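PDB 5J3U: protein Kinase A from Toxoplasma gondii, which binds cAMP through its regulatory domain and, as in related regulatory chains, probably inhibits the kinase catalytic subunit until cAMP arrives. Local coordinates for residues G177-T191 with V203-L217. Sequence-based numbering, arbitrary orientation.
Sequences GDVFYIVEEGSAVAT and VKKYQAGDYFGELAL. With CMP (adenosine-3',5'-cyclic-monophosphate), chain B.
Tyr181 and Phe212 pair through both backbone groups: Tyr181 N donates to Phe212 O, and Phe212 N donates to Tyr181 O. Next along this ladder, Val183 N donates to Asp210 O and Gly209 N to Val183 O, the latter at 2.7 Å. Gly209 lies in a type II turn from Gln207 to Asp210. Asp210 OD2 takes the N-H of Gln207 at 2.9 Å and ties the turn together. A second antiparallel ladder joins 187-191 to 203-206. Tyr206 O accepts from Ala188 N at 3.3 Å; this amide approaches from above the carbonyl plane, off the lone pairs. In the conformer modelled here, Ser187 OG also donates to Tyr206 O at 3.0 Å. A classic beta bulge sets Val203 and Lys204 opposite Ala190. Ala190 O takes Val203 N at 2.8 Å and Lys204 N only weakly. At the other end of the ladder, a water donates to Gly186 O and Gln207 OE1 and accepts from Ala208 N.

Side chains of the first ladder meet through apolar contacts around the Phe212 ring. Tyr181 CB lies over one face of that ring, 3.7 Å from its centroid, a CH-pi contact. Val183 CG2 meets the edge of the same ring.

These strands and the turn into helix 215-219 form part of the beta-roll and the start of the phosphate-binding cassette of a cyclic nucleotide-binding domain. Gly213 N donates to O2' of cAMP, which in turn donates to Glu214 OE1 at 2.7 Å. Tyr261 bonds to Glu214 OE2. Ala216 N donates to phosphate oxygen O1P at 3.0 Å. Arg223 bonds cAMP as well as Gly213 O and Val179 O. The ribose hydroxyl is thus held as both acceptor and donor, consistent with recognition of the 2'-OH together with the phosphate.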
# COMPACT_ATOMS: atom_id res chain seq x y z
N GLY A 177 8.50 -14.44 -1.23
CA GLY A 177 8.69 -13.00 -1.00
C GLY A 177 8.03 -12.16 -2.07
O GLY A 177 8.38 -12.26 -3.25
N ASP A 178 7.13 -11.27 -1.62
CA ASP A 178 6.41 -10.37 -2.49
C ASP A 178 6.45 -8.92 -1.96
O ASP A 178 5.62 -8.11 -2.35
CB ASP A 178 4.97 -10.79 -2.59
CG ASP A 178 4.77 -12.09 -3.31
OD1 ASP A 178 5.43 -12.33 -4.34
OD2 ASP A 178 3.93 -12.88 -2.83
N VAL A 179 7.43 -8.62 -1.11
CA VAL A 179 7.52 -7.24 -0.52
C VAL A 179 8.98 -6.78 -0.45
O VAL A 179 9.87 -7.55 -0.03
CB VAL A 179 6.92 -7.18 0.89
CG1 VAL A 179 7.02 -5.74 1.49
CG2 VAL A 179 5.49 -7.66 0.87
N PHE A 180 9.21 -5.53 -0.84
CA PHE A 180 10.52 -4.86 -0.73
C PHE A 180 10.41 -3.92 0.47
O PHE A 180 9.37 -3.28 0.61
CB PHE A 180 10.81 -4.09 -2.02
CG PHE A 180 12.04 -3.21 -2.00
CD1 PHE A 180 13.29 -3.73 -1.86
CD2 PHE A 180 11.91 -1.83 -2.10
CE1 PHE A 180 14.41 -2.94 -1.89
CE2 PHE A 180 13.02 -1.03 -2.18
CZ PHE A 180 14.28 -1.55 -2.06
N TYR A 181 11.45 -3.90 1.32
CA TYR A 181 11.47 -3.13 2.55
C TYR A 181 12.61 -2.09 2.62
O TYR A 181 13.71 -2.28 2.10
CB TYR A 181 11.65 -4.09 3.74
CG TYR A 181 10.55 -5.09 3.92
CD1 TYR A 181 9.41 -4.78 4.62
CD2 TYR A 181 10.67 -6.37 3.39
CE1 TYR A 181 8.40 -5.73 4.81
CE2 TYR A 181 9.67 -7.29 3.53
CZ TYR A 181 8.56 -6.99 4.25
OH TYR A 181 7.55 -7.91 4.44
N ILE A 182 12.31 -0.92 3.17
CA ILE A 182 13.29 0.07 3.51
C ILE A 182 13.07 0.45 5.00
O ILE A 182 11.93 0.70 5.44
CB ILE A 182 13.18 1.33 2.65
CG1 ILE A 182 12.94 0.98 1.16
CG2 ILE A 182 14.42 2.15 2.88
CD1 ILE A 182 12.59 2.20 0.30
N VAL A 183 14.13 0.46 5.78
CA VAL A 183 14.01 0.72 7.17
C VAL A 183 13.82 2.24 7.30
O VAL A 183 14.70 3.01 6.90
CB VAL A 183 15.28 0.33 7.96
CG1 VAL A 183 15.13 0.70 9.40
CG2 VAL A 183 15.59 -1.19 7.85
N GLU A 184 12.73 2.64 7.89
CA GLU A 184 12.49 4.09 8.17
C GLU A 184 13.20 4.54 9.45
O GLU A 184 13.79 5.63 9.49
CB GLU A 184 10.99 4.35 8.36
CG GLU A 184 10.14 4.02 7.16
CD GLU A 184 8.63 4.30 7.37
OE1 GLU A 184 8.33 5.47 7.81
OE2 GLU A 184 7.79 3.39 7.07
N GLU A 185 13.09 3.74 10.50
CA GLU A 185 13.73 3.96 11.80
C GLU A 185 13.93 2.61 12.47
O GLU A 185 13.20 1.65 12.18
CB GLU A 185 12.85 4.83 12.72
CG GLU A 185 12.53 6.23 12.25
CD GLU A 185 11.91 7.07 13.40
OE1 GLU A 185 12.67 7.60 14.23
OE2 GLU A 185 10.69 7.17 13.45
N GLY A 186 14.85 2.56 13.44
CA GLY A 186 15.19 1.32 14.13
C GLY A 186 16.22 0.50 13.41
O GLY A 186 17.01 1.00 12.65
N SER A 187 16.21 -0.80 13.66
CA SER A 187 17.31 -1.63 13.28
C SER A 187 16.84 -3.06 13.04
O SER A 187 15.82 -3.49 13.58
CB SER A 187 18.36 -1.61 14.41
OG SER A 187 19.55 -2.30 14.06
N ALA A 188 17.61 -3.78 12.27
CA ALA A 188 17.34 -5.22 11.97
C ALA A 188 18.61 -5.89 11.68
O ALA A 188 19.64 -5.24 11.42
CB ALA A 188 16.37 -5.38 10.79
N VAL A 189 18.58 -7.23 11.73
CA VAL A 189 19.68 -8.06 11.36
C VAL A 189 19.23 -9.13 10.34
O VAL A 189 18.13 -9.65 10.44
CB VAL A 189 20.35 -8.75 12.57
CG1 VAL A 189 20.92 -7.64 13.49
CG2 VAL A 189 19.35 -9.61 13.34
N ALA A 190 20.08 -9.38 9.37
CA ALA A 190 19.91 -10.50 8.43
C ALA A 190 20.73 -11.66 8.96
O ALA A 190 21.95 -11.50 9.24
CB ALA A 190 20.40 -10.11 7.07
N THR A 191 20.11 -12.83 8.99
CA THR A 191 20.83 -14.08 9.32
C THR A 191 20.53 -15.04 8.21
O THR A 191 19.41 -15.06 7.66
CB THR A 191 20.42 -14.63 10.70
OG1 THR A 191 19.09 -15.18 10.68
CG2 THR A 191 20.43 -13.57 11.75
N VAL A 203 24.69 -12.06 9.05
CA VAL A 203 25.37 -11.64 7.85
C VAL A 203 25.26 -10.14 7.52
O VAL A 203 25.97 -9.65 6.63
CB VAL A 203 24.95 -12.46 6.61
CG1 VAL A 203 25.35 -13.92 6.81
CG2 VAL A 203 23.46 -12.40 6.33
N LYS A 204 24.40 -9.42 8.22
CA LYS A 204 24.30 -7.95 7.96
C LYS A 204 23.51 -7.33 9.06
O LYS A 204 22.64 -7.96 9.64
CB LYS A 204 23.63 -7.67 6.62
CG LYS A 204 23.72 -6.21 6.20
CD LYS A 204 23.56 -6.14 4.71
CE LYS A 204 23.53 -4.72 4.22
NZ LYS A 204 24.91 -4.22 4.02
N LYS A 205 23.81 -6.05 9.38
CA LYS A 205 23.08 -5.29 10.36
C LYS A 205 22.48 -4.12 9.59
O LYS A 205 23.18 -3.56 8.76
CB LYS A 205 24.02 -4.73 11.44
CG LYS A 205 24.92 -5.76 12.12
CD LYS A 205 25.98 -5.09 13.03
CE LYS A 205 26.75 -6.09 13.89
NZ LYS A 205 25.89 -6.76 14.93
N TYR A 206 21.20 -3.83 9.80
CA TYR A 206 20.54 -2.73 9.06
C TYR A 206 20.28 -1.59 10.01
O TYR A 206 20.00 -1.80 11.17
CB TYR A 206 19.19 -3.18 8.48
CG TYR A 206 19.37 -4.15 7.36
CD1 TYR A 206 20.01 -3.79 6.20
CD2 TYR A 206 18.97 -5.48 7.51
CE1 TYR A 206 20.20 -4.69 5.18
CE2 TYR A 206 19.10 -6.38 6.44
CZ TYR A 206 19.72 -5.99 5.31
OH TYR A 206 19.93 -6.88 4.29
N GLN A 207 20.32 -0.40 9.46
CA GLN A 207 19.93 0.82 10.18
C GLN A 207 18.99 1.63 9.28
O GLN A 207 18.75 1.31 8.11
CB GLN A 207 21.16 1.69 10.48
CG GLN A 207 22.17 1.09 11.43
CD GLN A 207 21.65 0.80 12.87
OE1 GLN A 207 20.84 1.58 13.48
NE2 GLN A 207 22.14 -0.34 13.42
N ALA A 208 18.52 2.75 9.83
CA ALA A 208 17.58 3.60 9.09
C ALA A 208 18.14 3.99 7.72
O ALA A 208 19.29 4.42 7.59
CB ALA A 208 17.21 4.83 9.91
N GLY A 209 17.31 3.82 6.68
CA GLY A 209 17.69 4.12 5.33
C GLY A 209 18.16 2.93 4.52
O GLY A 209 18.24 3.01 3.34
N ASP A 210 18.47 1.82 5.17
CA ASP A 210 18.88 0.61 4.43
C ASP A 210 17.67 -0.16 3.87
O ASP A 210 16.59 -0.09 4.44
CB ASP A 210 19.59 -0.33 5.36
CG ASP A 210 20.97 0.17 5.76
OD1 ASP A 210 21.56 0.94 4.99
OD2 ASP A 210 21.45 -0.20 6.85
N TYR A 211 17.88 -0.91 2.80
CA TYR A 211 16.81 -1.70 2.19
C TYR A 211 17.14 -3.18 2.28
O TYR A 211 18.31 -3.55 2.44
CB TYR A 211 16.60 -1.31 0.73
CG TYR A 211 17.81 -1.50 -0.12
CD1 TYR A 211 18.17 -2.76 -0.60
CD2 TYR A 211 18.67 -0.41 -0.39
CE1 TYR A 211 19.34 -2.92 -1.34
CE2 TYR A 211 19.84 -0.58 -1.12
CZ TYR A 211 20.17 -1.82 -1.58
OH TYR A 211 21.36 -1.92 -2.30
N PHE A 212 16.10 -4.01 2.16
CA PHE A 212 16.29 -5.46 2.07
C PHE A 212 15.05 -6.07 1.42
O PHE A 212 14.02 -5.42 1.31
CB PHE A 212 16.57 -6.07 3.45
CG PHE A 212 15.49 -5.85 4.47
CD1 PHE A 212 14.40 -6.73 4.57
CD2 PHE A 212 15.53 -4.77 5.35
CE1 PHE A 212 13.43 -6.60 5.53
CE2 PHE A 212 14.51 -4.62 6.32
CZ PHE A 212 13.46 -5.50 6.41
N GLY A 213 15.14 -7.36 1.03
CA GLY A 213 14.01 -8.05 0.49
C GLY A 213 13.89 -7.87 -1.00
O GLY A 213 12.84 -8.18 -1.56
N GLU A 214 14.94 -7.38 -1.67
CA GLU A 214 14.89 -7.19 -3.11
C GLU A 214 15.16 -8.49 -3.87
O GLU A 214 14.68 -8.60 -4.99
CB GLU A 214 15.85 -6.13 -3.63
CG GLU A 214 17.35 -6.44 -3.72
CD GLU A 214 18.12 -6.62 -2.42
OE1 GLU A 214 17.55 -6.74 -1.34
OE2 GLU A 214 19.39 -6.65 -2.45
N LEU A 215 15.94 -9.39 -3.30
CA LEU A 215 16.40 -10.55 -4.07
C LEU A 215 15.27 -11.46 -4.52
O LEU A 215 15.30 -11.94 -5.66
CB LEU A 215 17.49 -11.36 -3.36
CG LEU A 215 18.78 -10.62 -3.04
CD1 LEU A 215 19.73 -11.52 -2.27
CD2 LEU A 215 19.43 -10.04 -4.28
N ALA A 216 14.26 -11.70 -3.66
CA ALA A 216 13.14 -12.56 -4.05
C ALA A 216 12.37 -11.94 -5.22
O ALA A 216 11.86 -12.65 -6.07
CB ALA A 216 12.20 -12.85 -2.90
N LEU A 217 12.30 -10.61 -5.26
CA LEU A 217 11.57 -9.90 -6.34
C LEU A 217 12.34 -9.92 -7.65
O LEU A 217 11.77 -10.28 -8.69
CB LEU A 217 11.30 -8.42 -5.93
CG LEU A 217 10.52 -8.19 -4.64
CD1 LEU A 217 10.22 -6.71 -4.39
CD2 LEU A 217 9.23 -8.97 -4.63
P CMP B . 15.52 -11.54 -0.02
O1P CMP B . 14.32 -11.08 -0.75
O2P CMP B . 16.18 -12.84 -0.48
O5' CMP B . 15.12 -11.68 1.52
C5' CMP B . 16.20 -11.85 2.46
C4' CMP B . 17.04 -10.58 2.32
O4' CMP B . 18.22 -10.52 3.13
C3' CMP B . 17.65 -10.51 0.93
O3' CMP B . 16.59 -10.32 -0.03
C2' CMP B . 18.65 -9.40 1.05
O2' CMP B . 18.02 -8.09 0.99
C1' CMP B . 19.07 -9.59 2.51
N9 CMP B . 20.41 -10.08 2.64
C8 CMP B . 21.29 -9.55 3.52
N7 CMP B . 22.48 -10.25 3.47
C5 CMP B . 22.33 -11.26 2.59
C6 CMP B . 23.18 -12.36 2.04
N6 CMP B . 24.46 -12.55 2.46
N1 CMP B . 22.60 -13.14 1.12
C2 CMP B . 21.31 -13.03 0.67
N3 CMP B . 20.50 -12.03 1.13
C4 CMP B . 20.96 -11.14 2.03
O HOH W 1 18.70 3.21 12.59